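Long-range contacts in serine protease inhibitor 4, isoform B (Drosophila melanogaster, PDB 4P0F), which probably inhibits serine and cysteine endopeptidases as a serpin, and is seen here in its cleaved form: residues A[47-51]-A[69-75]; A[55-60]-A[290-294]; A[206-210]-A[221-225]; A[266-272]-A[351-356]. One frame throughout, in Å; residues are numbered along the deposited sequence.

Interaction 1 (A[47-51]-A[69-75])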
# COMPACT_ATOMS: atom_id res chain seq x y z
N MET A 47 0.20 13.63 4.45
CA MET A 47 1.27 14.48 4.96
C MET A 47 1.49 15.66 4.03
O MET A 47 1.67 16.80 4.49
CB MET A 47 2.57 13.68 5.15
CG MET A 47 2.53 12.75 6.36
SD MET A 47 4.13 12.03 6.79
CE MET A 47 4.36 10.91 5.43
N ALA A 48 1.49 15.41 2.73
CA ALA A 48 1.67 16.50 1.78
C ALA A 48 0.50 17.46 1.87
O ALA A 48 0.69 18.68 1.80
CB ALA A 48 1.81 15.97 0.37
N ARG A 49 -0.71 16.93 2.07
CA ARG A 49 -1.89 17.80 2.16
C ARG A 49 -1.78 18.82 3.29
O ARG A 49 -2.33 19.93 3.20
CB ARG A 49 -3.16 16.96 2.32
CG ARG A 49 -4.43 17.80 2.37
CD ARG A 49 -4.84 18.12 3.79
NE ARG A 49 -5.99 19.02 3.86
CZ ARG A 49 -5.94 20.34 4.01
NH1 ARG A 49 -4.77 20.99 4.10
NH2 ARG A 49 -7.07 21.03 4.08
N LEU A 50 -1.08 18.47 4.37
CA LEU A 50 -0.91 19.39 5.50
C LEU A 50 -0.25 20.70 5.09
O LEU A 50 -0.44 21.73 5.73
CB LEU A 50 -0.08 18.76 6.61
CG LEU A 50 -0.57 17.47 7.24
CD1 LEU A 50 0.39 17.09 8.36
CD2 LEU A 50 -2.00 17.61 7.76
N GLY A 51 0.53 20.65 4.01
CA GLY A 51 1.22 21.82 3.51
C GLY A 51 0.55 22.47 2.31
O GLY A 51 1.07 23.44 1.76
N SER A 69 -11.87 18.79 6.09
CA SER A 69 -11.04 19.79 5.43
C SER A 69 -10.07 20.45 6.40
O SER A 69 -9.29 21.33 6.01
CB SER A 69 -11.92 20.85 4.78
OG SER A 69 -12.73 21.49 5.75
N ASP A 70 -10.11 20.03 7.66
CA ASP A 70 -9.32 20.64 8.73
C ASP A 70 -8.01 19.88 8.96
O ASP A 70 -8.04 18.73 9.39
CB ASP A 70 -10.14 20.67 10.02
CG ASP A 70 -9.49 21.48 11.11
OD1 ASP A 70 -8.63 20.93 11.82
OD2 ASP A 70 -9.84 22.67 11.26
N PRO A 71 -6.85 20.53 8.70
CA PRO A 71 -5.56 19.84 8.82
C PRO A 71 -5.30 19.16 10.17
O PRO A 71 -4.76 18.05 10.19
CB PRO A 71 -4.53 20.97 8.60
CG PRO A 71 -5.26 22.00 7.84
CD PRO A 71 -6.68 21.94 8.31
N GLU A 72 -5.65 19.81 11.27
CA GLU A 72 -5.45 19.22 12.59
C GLU A 72 -6.32 17.97 12.75
O GLU A 72 -5.87 16.97 13.30
CB GLU A 72 -5.75 20.23 13.70
CG GLU A 72 -5.63 19.66 15.12
CD GLU A 72 -4.24 19.11 15.43
OE1 GLU A 72 -3.94 17.97 15.02
OE2 GLU A 72 -3.45 19.82 16.11
N GLN A 73 -7.57 18.02 12.28
CA GLN A 73 -8.45 16.86 12.40
C GLN A 73 -7.96 15.72 11.50
O GLN A 73 -8.01 14.55 11.88
CB GLN A 73 -9.89 17.25 12.07
CG GLN A 73 -10.48 18.22 13.08
CD GLN A 73 -11.94 18.55 12.81
OE1 GLN A 73 -12.49 18.19 11.76
NE2 GLN A 73 -12.58 19.23 13.76
N ILE A 74 -7.48 16.06 10.31
CA ILE A 74 -6.92 15.06 9.41
C ILE A 74 -5.72 14.39 10.07
O ILE A 74 -5.61 13.17 10.10
CB ILE A 74 -6.49 15.69 8.08
CG1 ILE A 74 -7.71 16.18 7.29
CG2 ILE A 74 -5.67 14.72 7.24
CD1 ILE A 74 -7.35 17.09 6.13
N ALA A 75 -4.81 15.21 10.60
CA ALA A 75 -3.60 14.71 11.21
C ALA A 75 -3.95 13.78 12.37
O ALA A 75 -3.36 12.71 12.52
CB ALA A 75 -2.73 15.86 11.69
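Arg49 reaches out from the C-terminal end of helix 38-49 and lays its side chain against Ile74 and Pro71. Its CG lies anti to the backbone N (chi1 -178°), and the chain then bends at chi2 (-94°). This bend carries CD and NE onto the tip of Ile74, which crosses the arginine at about a right angle. Ile74 CD1 is 3.6 Å from Arg49 CD and 3.3 Å from Arg49 NE. Pro71 CG sits over one face of the guanidinium, 3.9 Å from Arg49 NH1. At the far end, Arg49 NH2 comes within 3.0 Å of Ser69 O. Leu50 makes the second part of the contact. Its CD2 branch packs 4.3 Å from Pro71 CB and 4.4 Å from Ala75 CB.

The second shell holds these groups in place. Asp61, from helix 54-64, forms a salt bridge with Arg49 through NE, which probably offsets the charge of the arginine beside its apolar neighbours. Phe109 and Leu112 of helix 107-115 also pack on Leu50. Asp70 is the N-cap of helix 71-84. Its OD1 accepts from Gln73 N at 3.1 Å through the anti lone pair, which fixes the first turn carrying Pro71 and Ile74. The contact is a buried helix-end packing, with an arginine bridging three consecutive helices, 38-49, 54-64 and 71-84, in the helical part of the serpin fold.

Interaction 2 (A[55-60]-A[290-294])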
# COMPACT_ATOMS: atom_id res chain seq x y z
N GLU A 55 -7.37 25.02 -3.81
CA GLU A 55 -7.91 23.87 -4.56
C GLU A 55 -7.01 22.64 -4.51
O GLU A 55 -7.49 21.50 -4.58
CB GLU A 55 -8.17 24.25 -6.02
CG GLU A 55 -8.87 23.14 -6.79
CD GLU A 55 -9.05 23.42 -8.27
OE1 GLU A 55 -8.88 24.57 -8.71
OE2 GLU A 55 -9.37 22.45 -9.00
N THR A 56 -5.70 22.85 -4.38
CA THR A 56 -4.79 21.73 -4.23
C THR A 56 -5.17 20.92 -2.99
O THR A 56 -5.27 19.69 -3.03
CB THR A 56 -3.32 22.21 -4.15
OG1 THR A 56 -2.99 22.92 -5.35
CG2 THR A 56 -2.36 21.04 -3.98
N ALA A 57 -5.38 21.61 -1.87
CA ALA A 57 -5.75 20.94 -0.63
C ALA A 57 -7.11 20.26 -0.76
O ALA A 57 -7.31 19.16 -0.27
CB ALA A 57 -5.77 21.92 0.52
N THR A 58 -8.06 20.95 -1.39
CA THR A 58 -9.39 20.38 -1.53
C THR A 58 -9.36 19.10 -2.37
O THR A 58 -10.02 18.12 -2.02
CB THR A 58 -10.36 21.38 -2.14
OG1 THR A 58 -10.38 22.58 -1.34
CG2 THR A 58 -11.75 20.82 -2.20
N GLN A 59 -8.62 19.12 -3.48
CA GLN A 59 -8.49 17.93 -4.32
C GLN A 59 -7.93 16.76 -3.51
O GLN A 59 -8.44 15.64 -3.60
CB GLN A 59 -7.58 18.20 -5.52
CG GLN A 59 -8.23 18.95 -6.66
CD GLN A 59 -7.36 18.99 -7.91
OE1 GLN A 59 -6.24 18.47 -7.93
NE2 GLN A 59 -7.88 19.61 -8.97
N LEU A 60 -6.88 17.02 -2.73
CA LEU A 60 -6.28 15.96 -1.91
C LEU A 60 -7.27 15.42 -0.88
O LEU A 60 -7.43 14.21 -0.75
CB LEU A 60 -5.01 16.48 -1.23
CG LEU A 60 -3.81 16.49 -2.18
CD1 LEU A 60 -2.73 17.44 -1.66
CD2 LEU A 60 -3.25 15.10 -2.38
N GLY A 290 -8.56 12.53 -9.90
CA GLY A 290 -8.98 13.92 -9.75
C GLY A 290 -8.06 14.78 -8.91
O GLY A 290 -8.48 15.84 -8.44
N MET A 291 -6.81 14.35 -8.75
CA MET A 291 -5.83 15.10 -7.96
C MET A 291 -4.68 15.61 -8.82
O MET A 291 -3.51 15.46 -8.47
CB MET A 291 -5.32 14.23 -6.81
CG MET A 291 -6.42 13.87 -5.82
SD MET A 291 -5.90 12.76 -4.49
CE MET A 291 -5.97 11.15 -5.31
N SER A 292 -5.02 16.26 -9.94
CA SER A 292 -4.02 16.74 -10.90
C SER A 292 -3.30 18.01 -10.49
O SER A 292 -2.16 18.24 -10.92
CB SER A 292 -4.68 17.00 -12.26
OG SER A 292 -5.03 15.77 -12.87
N ARG A 293 -3.94 18.87 -9.70
CA ARG A 293 -3.40 20.21 -9.48
C ARG A 293 -2.02 20.20 -8.79
O ARG A 293 -1.17 21.05 -9.09
CB ARG A 293 -4.40 21.05 -8.68
CG ARG A 293 -4.13 22.55 -8.71
CD ARG A 293 -5.34 23.31 -8.20
NE ARG A 293 -5.11 24.75 -8.09
CZ ARG A 293 -5.36 25.63 -9.06
NH1 ARG A 293 -5.84 25.24 -10.23
NH2 ARG A 293 -5.12 26.92 -8.85
N MET A 294 -1.81 19.25 -7.89
CA MET A 294 -0.56 19.13 -7.15
C MET A 294 0.69 18.98 -8.04
O MET A 294 1.79 19.33 -7.61
CB MET A 294 -0.65 17.93 -6.20
CG MET A 294 -0.84 16.63 -6.92
SD MET A 294 -1.45 15.34 -5.81
CE MET A 294 -0.08 15.29 -4.68
O HOH W 1 -4.03 18.15 -6.27
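Gln59 and Arg293 meet through different choices of chi1. Gln59 CG lies beside its backbone N (chi1 -79°), and the chain then runs out straight to its amide. Arg293 CG is anti to its own N (chi1 -164°), and an extended chain sends the guanidinium back along helix 54-64 to Glu55. Gln59 OE1 accepts from Arg293 N at 2.9 Å. The donor lies in the carbonyl plane, on a lone pair. Water 1 also donates to Gln59 OE1 and accepts from Met294 N at 3.0 Å, so the oxygen holds one backbone N-H directly and a second through the water. Gln59 NE2 makes a weak bond to Glu55 OE2.

The segment held here follows helix 283-288 of the serpin. Gly290, with positive phi, is the C-prime residue of the Schellman motif that ends this helix.

Glu55 OE1 lies over one face of the Arg293 guanidinium, 3.5 Å from NH1. The carboxylate and guanidinium planes are nearly parallel (12°), but OE1 lies above the guanidinium plane, so no N-H is aimed at it and this salt bridge is one of charge. Arg293 NH2 has a second acidic partner, Glu300, which also bonds Thr56 OG1. Deeper in, Leu60 CD2 touches Met294 SD at 3.9 Å and Met291 SD at 4.1 Å.

Interaction 3 (A[206-210]-A[221-225])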
# COMPACT_ATOMS: atom_id res chain seq x y z
N GLU A 206 -8.20 -26.76 7.81
CA GLU A 206 -8.43 -26.07 9.07
C GLU A 206 -9.80 -25.40 9.03
O GLU A 206 -10.39 -25.28 7.96
CB GLU A 206 -7.35 -25.01 9.32
CG GLU A 206 -5.96 -25.50 9.70
CD GLU A 206 -5.86 -25.96 11.14
OE1 GLU A 206 -6.83 -25.79 11.90
OE2 GLU A 206 -4.78 -26.47 11.52
N ARG A 207 -10.30 -24.98 10.19
CA ARG A 207 -11.43 -24.07 10.23
C ARG A 207 -10.91 -22.67 9.97
O ARG A 207 -10.01 -22.20 10.67
CB ARG A 207 -12.15 -24.13 11.58
CG ARG A 207 -13.11 -25.29 11.74
CD ARG A 207 -13.79 -25.27 13.09
NE ARG A 207 -14.91 -24.32 13.16
CZ ARG A 207 -16.16 -24.60 12.80
NH1 ARG A 207 -16.48 -25.80 12.33
NH2 ARG A 207 -17.10 -23.67 12.91
N PHE A 208 -11.47 -22.03 8.95
CA PHE A 208 -11.16 -20.65 8.62
C PHE A 208 -12.45 -19.90 8.42
O PHE A 208 -13.48 -20.51 8.14
CB PHE A 208 -10.34 -20.54 7.34
CG PHE A 208 -8.94 -21.07 7.44
CD1 PHE A 208 -8.00 -20.44 8.25
CD2 PHE A 208 -8.54 -22.15 6.68
CE1 PHE A 208 -6.70 -20.91 8.32
CE2 PHE A 208 -7.24 -22.61 6.73
CZ PHE A 208 -6.33 -22.00 7.56
N ARG A 209 -12.40 -18.59 8.56
CA ARG A 209 -13.50 -17.73 8.15
C ARG A 209 -13.60 -17.74 6.63
O ARG A 209 -12.63 -17.46 5.93
CB ARG A 209 -13.29 -16.31 8.66
CG ARG A 209 -13.31 -16.20 10.17
CD ARG A 209 -13.25 -14.75 10.60
NE ARG A 209 -14.44 -14.01 10.20
CZ ARG A 209 -14.56 -12.69 10.29
NH1 ARG A 209 -13.56 -11.98 10.77
NH2 ARG A 209 -15.69 -12.09 9.90
N TYR A 210 -14.80 -18.05 6.14
CA TYR A 210 -15.04 -18.34 4.73
C TYR A 210 -16.36 -17.70 4.33
O TYR A 210 -17.26 -17.58 5.15
CB TYR A 210 -15.10 -19.87 4.49
CG TYR A 210 -15.82 -20.25 3.22
CD1 TYR A 210 -17.19 -20.48 3.23
CD2 TYR A 210 -15.14 -20.35 2.01
CE1 TYR A 210 -17.86 -20.79 2.08
CE2 TYR A 210 -15.82 -20.67 0.84
CZ TYR A 210 -17.18 -20.89 0.89
OH TYR A 210 -17.89 -21.21 -0.25
N LEU A 221 -11.80 -16.26 1.69
CA LEU A 221 -11.23 -16.95 2.84
C LEU A 221 -10.30 -15.97 3.54
O LEU A 221 -9.64 -15.15 2.89
CB LEU A 221 -10.46 -18.22 2.39
CG LEU A 221 -10.07 -19.26 3.44
CD1 LEU A 221 -11.29 -20.05 3.88
CD2 LEU A 221 -9.02 -20.20 2.88
N GLU A 222 -10.29 -16.02 4.87
CA GLU A 222 -9.36 -15.24 5.66
C GLU A 222 -8.42 -16.15 6.44
O GLU A 222 -8.86 -17.06 7.13
CB GLU A 222 -10.10 -14.33 6.63
CG GLU A 222 -9.86 -12.88 6.37
CD GLU A 222 -10.63 -11.98 7.31
OE1 GLU A 222 -10.98 -12.41 8.43
OE2 GLU A 222 -10.88 -10.83 6.90
N LEU A 223 -7.13 -15.87 6.32
CA LEU A 223 -6.09 -16.61 7.02
C LEU A 223 -5.49 -15.71 8.10
O LEU A 223 -4.82 -14.73 7.77
CB LEU A 223 -5.01 -17.07 6.04
CG LEU A 223 -5.49 -17.88 4.83
CD1 LEU A 223 -4.32 -18.29 3.95
CD2 LEU A 223 -6.27 -19.12 5.28
N PRO A 224 -5.74 -16.02 9.38
CA PRO A 224 -5.27 -15.13 10.44
C PRO A 224 -3.80 -15.32 10.79
O PRO A 224 -3.25 -16.40 10.64
CB PRO A 224 -6.16 -15.52 11.63
CG PRO A 224 -6.50 -16.94 11.39
CD PRO A 224 -6.63 -17.08 9.90
N TYR A 225 -3.17 -14.24 11.26
CA TYR A 225 -1.81 -14.28 11.80
C TYR A 225 -1.87 -14.36 13.32
O TYR A 225 -2.72 -13.73 13.94
CB TYR A 225 -1.02 -13.04 11.35
CG TYR A 225 -0.88 -12.97 9.86
CD1 TYR A 225 0.08 -13.72 9.20
CD2 TYR A 225 -1.72 -12.18 9.09
CE1 TYR A 225 0.20 -13.70 7.83
CE2 TYR A 225 -1.61 -12.13 7.71
CZ TYR A 225 -0.64 -12.89 7.10
OH TYR A 225 -0.52 -12.87 5.73
O HOH W 2 -10.00 -17.15 9.58
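Phe208 turns one face of its ring to Leu223. The CD2 methyl of Leu223 stands over the ring centre, 3.5 Å from the centroid and 11° off the ring normal, a clear CH-pi contact. Pro224 comes instead to the ring edge, with its CD near the plane and 4.0 Å from Phe208 CD1. Leu221 completes the apolar surround. Its CG is anti to the backbone N (chi1 -165°), which places CD1 3.6 Å from Phe208 CB and also against Tyr210 CB. At the tyrosine ring, this methyl lies by the edge.

Arg209 and Glu222 point to the other face of the sheet from Tyr210 and Leu221. Their side chains run side by side, but guanidinium and carboxylate planes are almost perpendicular, 89° apart. Arg209 NH1 is 3.5 Å from Glu222 OE1. No N-H is directed at that oxygen, which stands off the guanidinium plane, so the salt bridge is purely electrostatic.

Glu222 N donates to Arg209 O at 2.9 Å. Beside it the strands are splayed, and water 2 accepts a hydrogen bond from Arg209 N and donates one to Glu222 O at 2.7 Å.

The two strands, 197-213 and 218-224, form an antiparallel beta hairpin. On its other edge strand 218-224 pairs with strand 230-237, through backbone bonds of Leu221 and Leu223, while Glu206, Phe208 and Tyr210 hydrogen-bond through their backbones to strand 263-281.

Interaction 4 (A[266-272]-A[351-356])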
# COMPACT_ATOMS: atom_id res chain seq x y z
N LYS A 266 -14.98 -25.61 8.15
CA LYS A 266 -13.84 -26.45 7.77
C LYS A 266 -13.56 -26.30 6.28
O LYS A 266 -14.46 -26.46 5.45
CB LYS A 266 -14.10 -27.92 8.12
CG LYS A 266 -14.31 -28.15 9.61
CD LYS A 266 -14.49 -29.63 9.93
CE LYS A 266 -14.81 -29.83 11.41
NZ LYS A 266 -14.52 -31.22 11.86
N VAL A 267 -12.32 -25.97 5.95
CA VAL A 267 -11.91 -25.74 4.57
C VAL A 267 -10.66 -26.54 4.23
O VAL A 267 -9.76 -26.66 5.06
CB VAL A 267 -11.63 -24.24 4.32
CG1 VAL A 267 -11.06 -24.01 2.92
CG2 VAL A 267 -12.91 -23.44 4.50
N ALA A 268 -10.64 -27.11 3.03
CA ALA A 268 -9.44 -27.70 2.45
C ALA A 268 -8.84 -26.65 1.53
O ALA A 268 -9.38 -26.34 0.47
CB ALA A 268 -9.75 -28.97 1.69
N LEU A 269 -7.74 -26.07 1.99
CA LEU A 269 -7.10 -24.95 1.32
C LEU A 269 -5.90 -25.39 0.51
O LEU A 269 -5.09 -26.19 0.98
CB LEU A 269 -6.66 -23.92 2.37
CG LEU A 269 -5.76 -22.78 1.92
CD1 LEU A 269 -6.48 -21.88 0.91
CD2 LEU A 269 -5.30 -21.98 3.13
N LYS A 270 -5.78 -24.86 -0.71
CA LYS A 270 -4.52 -24.93 -1.45
C LYS A 270 -4.15 -23.52 -1.89
O LYS A 270 -4.95 -22.82 -2.49
CB LYS A 270 -4.60 -25.88 -2.66
CG LYS A 270 -4.72 -27.34 -2.28
CD LYS A 270 -4.94 -28.21 -3.50
CE LYS A 270 -4.17 -29.51 -3.39
NZ LYS A 270 -4.60 -30.36 -2.24
N LEU A 271 -2.93 -23.12 -1.56
CA LEU A 271 -2.46 -21.76 -1.80
C LEU A 271 -1.05 -21.79 -2.38
O LEU A 271 -0.21 -22.51 -1.85
CB LEU A 271 -2.47 -20.95 -0.51
CG LEU A 271 -2.12 -19.47 -0.60
CD1 LEU A 271 -3.22 -18.73 -1.35
CD2 LEU A 271 -1.96 -18.91 0.79
N PRO A 272 -0.78 -21.03 -3.45
CA PRO A 272 0.60 -21.02 -3.95
C PRO A 272 1.56 -20.38 -2.97
O PRO A 272 1.21 -19.43 -2.27
CB PRO A 272 0.51 -20.17 -5.24
CG PRO A 272 -0.95 -20.03 -5.54
CD PRO A 272 -1.67 -20.16 -4.24
N PRO A 351 -14.93 -31.16 3.93
CA PRO A 351 -14.77 -29.70 3.99
C PRO A 351 -14.97 -29.03 2.64
O PRO A 351 -14.95 -29.69 1.60
CB PRO A 351 -13.33 -29.53 4.47
CG PRO A 351 -12.63 -30.74 4.00
CD PRO A 351 -13.64 -31.85 4.06
N ILE A 352 -15.15 -27.72 2.66
CA ILE A 352 -15.23 -26.93 1.44
C ILE A 352 -13.83 -26.81 0.85
O ILE A 352 -12.87 -26.51 1.56
CB ILE A 352 -15.83 -25.54 1.73
CG1 ILE A 352 -17.30 -25.70 2.12
CG2 ILE A 352 -15.67 -24.60 0.53
CD1 ILE A 352 -17.96 -24.44 2.63
N GLU A 353 -13.70 -27.05 -0.46
CA GLU A 353 -12.43 -26.84 -1.14
C GLU A 353 -12.26 -25.37 -1.53
O GLU A 353 -13.17 -24.73 -2.05
CB GLU A 353 -12.34 -27.72 -2.38
CG GLU A 353 -12.41 -29.21 -2.06
CD GLU A 353 -12.16 -30.08 -3.26
OE1 GLU A 353 -12.30 -29.58 -4.40
OE2 GLU A 353 -11.81 -31.26 -3.07
N PHE A 354 -11.08 -24.84 -1.23
CA PHE A 354 -10.71 -23.50 -1.63
C PHE A 354 -9.32 -23.58 -2.23
O PHE A 354 -8.32 -23.52 -1.50
CB PHE A 354 -10.76 -22.54 -0.43
CG PHE A 354 -10.68 -21.09 -0.80
CD1 PHE A 354 -9.47 -20.50 -1.09
CD2 PHE A 354 -11.82 -20.31 -0.86
CE1 PHE A 354 -9.39 -19.15 -1.43
CE2 PHE A 354 -11.76 -18.98 -1.19
CZ PHE A 354 -10.54 -18.39 -1.48
N PHE A 355 -9.26 -23.79 -3.54
CA PHE A 355 -8.01 -24.07 -4.24
C PHE A 355 -7.66 -22.85 -5.07
O PHE A 355 -8.28 -22.61 -6.11
CB PHE A 355 -8.13 -25.31 -5.15
CG PHE A 355 -8.37 -26.62 -4.42
CD1 PHE A 355 -8.30 -26.71 -3.04
CD2 PHE A 355 -8.66 -27.77 -5.15
CE1 PHE A 355 -8.51 -27.93 -2.40
CE2 PHE A 355 -8.88 -28.98 -4.51
CZ PHE A 355 -8.81 -29.06 -3.14
N ALA A 356 -6.68 -22.08 -4.61
CA ALA A 356 -6.31 -20.84 -5.28
C ALA A 356 -5.35 -21.12 -6.43
O ALA A 356 -4.17 -20.71 -6.41
CB ALA A 356 -5.70 -19.87 -4.29
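Lys270 lies alongside the ring of Phe355, and the two side chains point the same way from neighbouring strands. CB of Lys270 starts the contact, 3.8 Å from Phe355 CD1. Lys270 CG then meets the CD1 and CE1 side of the ring. Lys270 CD arrives over the ring centre, 3.7 Å from the centroid and 10° off the normal, as a CH-pi contact. Beyond CD the chain bends at chi3 (141°) and chi4, and this leaves NZ 5.0 Å from the centroid, an off-centre cation-pi approach. The ammonium end also makes a weak hydrogen bond to Ser203. On the opposite face of the ring lies Glu353 CB, offset toward the rim. Ala268 O comes to the ring edge, 3.4 Å from Phe355 CE1.

The far side of the strand pair carries Val267, Leu269 and Phe354. Leu269 CD1 touches Phe354 CD1 at 3.9 Å, and Leu221 of strand 218-224 packs against all three.

Five backbone hydrogen bonds join the strands in parallel register. They alternate between them, from Ile352 N to Lys266 O at the start to Ala356 N to Lys270 O at the end. Ala356 O is buried against Pro272 and has no polar partner in the model.

This part of strand 263-281 has strand 352-355 on one edge and strand 197-213 on the other. In serpins this parallel pair belongs to sheet C; strand 352-355 is the one that follows the reactive-centre loop, which is cleaved in this form.

From the N terminus, interaction 1 opens first and closes a short loop around helix 54-64. Interaction 2 starts on that helix, before interaction 1 has closed, so the two cross. They also touch, through Arg49 against Ala57 and Leu60. The long loop closed by interaction 2 contains all of interaction 3, a local hairpin. Interaction 4 opens within the same long loop but closes after it, so it crosses interaction 2. It follows interaction 3 in series; interaction 3 lies on strand 197-213 and interaction 4 on its neighbour, strand 263-281, and the two touch. Interactions 1 and 2 tie the helical end together. Interactions 3 and 4 tie the strands at the other, their centres about 37 to 44 Å from those of interactions 1 and 2.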